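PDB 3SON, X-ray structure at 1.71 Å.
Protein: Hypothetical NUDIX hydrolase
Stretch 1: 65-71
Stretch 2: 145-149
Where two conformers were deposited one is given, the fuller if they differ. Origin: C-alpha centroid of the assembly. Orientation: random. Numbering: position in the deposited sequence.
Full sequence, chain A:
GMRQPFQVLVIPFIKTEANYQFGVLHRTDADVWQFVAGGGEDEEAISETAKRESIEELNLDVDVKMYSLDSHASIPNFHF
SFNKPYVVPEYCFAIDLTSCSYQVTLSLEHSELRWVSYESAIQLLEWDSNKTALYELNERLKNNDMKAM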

ATOM      1  N   LYS A  65       1.784  21.815 -13.661  1.00 50.68           N
ATOM      2  CA  LYS A  65       1.377  20.545 -14.265  1.00 50.70           C
ATOM      3  C   LYS A  65       1.413  19.386 -13.231  1.00 41.57           C
ATOM      4  O   LYS A  65       2.487  19.049 -12.707  1.00 32.16           O
ATOM      5  CB  LYS A  65       2.255  20.216 -15.483  1.00 63.48           C
HETATM    6  N   MSE A  66       0.230  18.855 -12.915  0.50 34.26           N
HETATM    7  CA  MSE A  66       0.063  17.705 -12.041  0.50 33.11           C
HETATM    8  C   MSE A  66      -0.207  16.512 -12.903  0.50 33.71           C
HETATM    9  O   MSE A  66      -0.711  16.650 -14.024  0.50 35.77           O
HETATM   10  CB  MSE A  66      -1.106  17.925 -11.068  0.50 34.40           C
HETATM   11  CG  MSE A  66      -0.693  17.628  -9.630  0.50 39.89           C
HETATM   12 SE   MSE A  66      -1.049  19.193  -8.462  0.38 32.23          SE
HETATM   13  CE  MSE A  66      -0.242  20.537  -9.652  0.50 44.06           C
ATOM     14  N   TYR A  67       0.186  15.333 -12.417  1.00 31.63           N
ATOM     15  CA  TYR A  67      -0.015  14.093 -13.144  1.00 28.93           C
ATOM     16  C   TYR A  67      -0.558  13.050 -12.223  1.00 29.72           C
ATOM     17  O   TYR A  67      -0.256  13.093 -11.066  1.00 25.45           O
ATOM     18  CB  TYR A  67       1.317  13.630 -13.664  1.00 33.19           C
ATOM     19  CG  TYR A  67       1.923  14.562 -14.642  1.00 34.96           C
ATOM     20  CD1 TYR A  67       2.797  15.557 -14.234  1.00 32.41           C
ATOM     21  CD2 TYR A  67       1.622  14.464 -15.988  1.00 32.92           C
ATOM     22  CE1 TYR A  67       3.354  16.410 -15.154  1.00 32.68           C
ATOM     23  CE2 TYR A  67       2.160  15.323 -16.913  1.00 35.31           C
ATOM     24  CZ  TYR A  67       3.036  16.290 -16.508  1.00 34.15           C
ATOM     25  OH  TYR A  67       3.596  17.153 -17.446  1.00 34.66           O
ATOM     26  N   SER A  68      -1.365  12.136 -12.763  1.00 31.40           N
ATOM     27  CA  SER A  68      -1.924  11.015 -12.022  1.00 26.35           C
ATOM     28  C   SER A  68      -1.106   9.751 -12.068  1.00 25.03           C
ATOM     29  O   SER A  68      -0.492   9.404 -13.089  1.00 32.06           O
ATOM     30  CB  SER A  68      -3.278  10.678 -12.540  1.00 27.37           C
ATOM     31  OG  SER A  68      -4.104  11.798 -12.513  1.00 31.50           O
ATOM     32  N   LEU A  69      -1.108   9.045 -10.937  1.00 26.91           N
ATOM     33  CA  LEU A  69      -0.458   7.719 -10.845  1.00 26.31           C
ATOM     34  C   LEU A  69      -1.532   6.679 -10.517  1.00 24.16           C
ATOM     35  O   LEU A  69      -2.541   7.017  -9.876  1.00 30.87           O
ATOM     36  CB  LEU A  69       0.599   7.735  -9.779  1.00 24.59           C
ATOM     37  CG  LEU A  69       1.822   8.637 -10.021  1.00 23.64           C
ATOM     38  CD1 LEU A  69       2.781   8.688  -8.868  1.00 27.63           C
ATOM     39  CD2 LEU A  69       2.537   8.162 -11.296  1.00 21.43           C
ATOM     40  N   ASP A  70      -1.349   5.450 -10.996  1.00 29.47           N
ATOM     41  CA  ASP A  70      -2.199   4.285 -10.636  1.00 21.97           C
ATOM     42  C   ASP A  70      -1.939   3.718  -9.241  1.00 28.53           C
ATOM     43  O   ASP A  70      -2.796   3.068  -8.680  1.00 33.71           O
ATOM     44  CB  ASP A  70      -2.019   3.145 -11.647  1.00 29.02           C
ATOM     45  CG  ASP A  70      -2.483   3.491 -13.014  1.00 39.28           C
ATOM     46  OD1 ASP A  70      -3.620   4.008 -13.129  1.00 50.40           O
ATOM     47  OD2 ASP A  70      -1.721   3.202 -13.982  1.00 38.10           O
ATOM     48  N   SER A  71      -0.779   3.962  -8.676  1.00 29.68           N
ATOM     49  CA  SER A  71      -0.467   3.372  -7.389  1.00 24.10           C
ATOM     50  C   SER A  71      -1.421   3.880  -6.328  1.00 25.48           C
ATOM     51  O   SER A  71      -1.654   5.064  -6.218  1.00 30.88           O
ATOM     52  CB  SER A  71       1.012   3.635  -6.982  1.00 22.94           C
ATOM     53  OG  SER A  71       1.929   2.997  -7.824  1.00 27.52           O
ATOM     54  N   ASP A 145       5.591   8.346 -20.594  1.00 34.49           N
ATOM     55  CA  ASP A 145       4.237   7.773 -20.532  1.00 28.26           C
ATOM     56  C   ASP A 145       3.488   8.290 -19.333  1.00 30.75           C
ATOM     57  O   ASP A 145       3.291   7.563 -18.376  1.00 37.03           O
ATOM     58  CB  ASP A 145       4.383   6.276 -20.408  1.00 27.20           C
ATOM     59  CG  ASP A 145       3.064   5.552 -20.564  1.00 32.17           C
ATOM     60  OD1 ASP A 145       2.058   6.205 -21.033  1.00 30.09           O
ATOM     61  OD2 ASP A 145       3.048   4.343 -20.276  1.00 29.67           O
HETATM   62  N   MSE A 146       3.113   9.557 -19.363  1.00 33.63           N
HETATM   63  CA  MSE A 146       2.551  10.219 -18.173  1.00 26.89           C
HETATM   64  C   MSE A 146       1.065  10.423 -18.508  1.00 31.85           C
HETATM   65  O   MSE A 146       0.648  10.244 -19.677  1.00 34.21           O
HETATM   66  CB  MSE A 146       3.423  11.473 -17.819  1.00 25.36           C
HETATM   67  CG  MSE A 146       4.909  11.150 -17.224  1.00 23.96           C
HETATM   68 SE   MSE A 146       4.780  10.520 -15.450  0.75 34.50          SE
HETATM   69  CE  MSE A 146       4.781  12.229 -14.482  1.00 30.43           C
ATOM     70  N   LYS A 147       0.237  10.620 -17.478  1.00 35.65           N
ATOM     71  CA  LYS A 147      -1.159  11.015 -17.679  1.00 35.10           C
ATOM     72  C   LYS A 147      -1.508  12.204 -16.792  1.00 34.42           C
ATOM     73  O   LYS A 147      -1.321  12.178 -15.584  1.00 28.37           O
ATOM     74  CB  LYS A 147      -2.156   9.849 -17.512  1.00 35.87           C
ATOM     75  CG  LYS A 147      -1.873   8.893 -16.388  1.00 34.81           C
ATOM     76  CD  LYS A 147      -2.856   7.699 -16.321  1.00 37.39           C
ATOM     77  CE  LYS A 147      -2.993   7.272 -14.845  1.00 43.88           C
ATOM     78  NZ  LYS A 147      -3.701   5.974 -14.617  1.00 37.83           N
ATOM     79  N   ALA A 148      -1.974  13.297 -17.384  0.75 33.37           N
ATOM     80  CA  ALA A 148      -2.213  14.535 -16.601  0.75 34.84           C
ATOM     81  C   ALA A 148      -3.488  14.464 -15.726  0.75 46.67           C
ATOM     82  O   ALA A 148      -4.523  13.937 -16.150  0.75 42.86           O
ATOM     83  CB  ALA A 148      -2.242  15.761 -17.504  0.75 40.98           C
HETATM   84  N   MSE A 149      -3.378  14.992 -14.494  0.75 53.53           N
HETATM   85  CA  MSE A 149      -4.457  14.948 -13.488  0.75 55.46           C
HETATM   86  C   MSE A 149      -5.708  15.608 -14.006  0.75 57.70           C
HETATM   87  O   MSE A 149      -5.682  16.794 -14.333  0.75 54.91           O
HETATM   88  OXT MSE A 149      -6.772  14.989 -14.116  0.75 65.82           O
HETATM   89  CB  MSE A 149      -3.968  15.685 -12.239  0.75 49.83           C
HETATM   90  CG  MSE A 149      -4.967  15.760 -11.089  0.75 52.14           C
HETATM   91 SE   MSE A 149      -4.115  16.597  -9.498  0.56 42.58          SE
HETATM   92  CE  MSE A 149      -4.573  18.489  -9.841  0.75 44.09           C
TER
HETATM   93  O   HOH W   1       1.552  10.235 -14.620  1.00 34.05           O

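The last residues of the chain, which form no regular helix or strand of their own, lie against the strand of the first stretch and borrow one backbone bridge from it, Tyr-67 with Ala-148, their CA atoms 4.1 Å apart. The bridge is single and the touching parts run 108° apart, a local docking and not a long shared ladder.

Asp-145 makes no contact; the interface begins at Met-146, a selenomethionine whose CA-to-CB bond points toward the strand. Its chi angles, all m, fold the side chain so that CE lies over one face of the Tyr-67 ring, 4.1 Å from the ring centroid and 3.7 Å from Tyr-67 CG. A polarised methyl on a pi face makes a good CH-pi contact, with the selenium sitting obliquely farther out.

Lys-147 works through both backbone and side chain. Its O accepts a hydrogen bond from Ser-68 N at 2.8 Å, while its N reaches Ser-68 O indirectly: one water donates to Ser-68 O at 2.7 Å and accepts from Lys-147 N at 3.2 Å, filling a gap the backbones leave open. The side chain, p at chi1 and t thereafter, extends along the strand until NZ meets Asp-70 OD1 at 2.5 Å, a very short hydrogen bond within a salt bridge.

Ala-148 sits at the bridge and adds little bulk, its CB 4.3 Å from Tyr-67 CD2.

Met-149, the C-terminal residue and also selenomethionine, closes the bridge: its N donates to Met-66 O at 3.2 Å, nearly straight at 169°. Its SE then packs 3.6 Å from CG of Met-66, itself selenomethionine, while Met-149 CA lies 3.3 Å from Ser-68 OG.

The rule is economical: two direct backbone hydrogen bonds fix the register around Tyr-67, and side chains extend the contact beyond them.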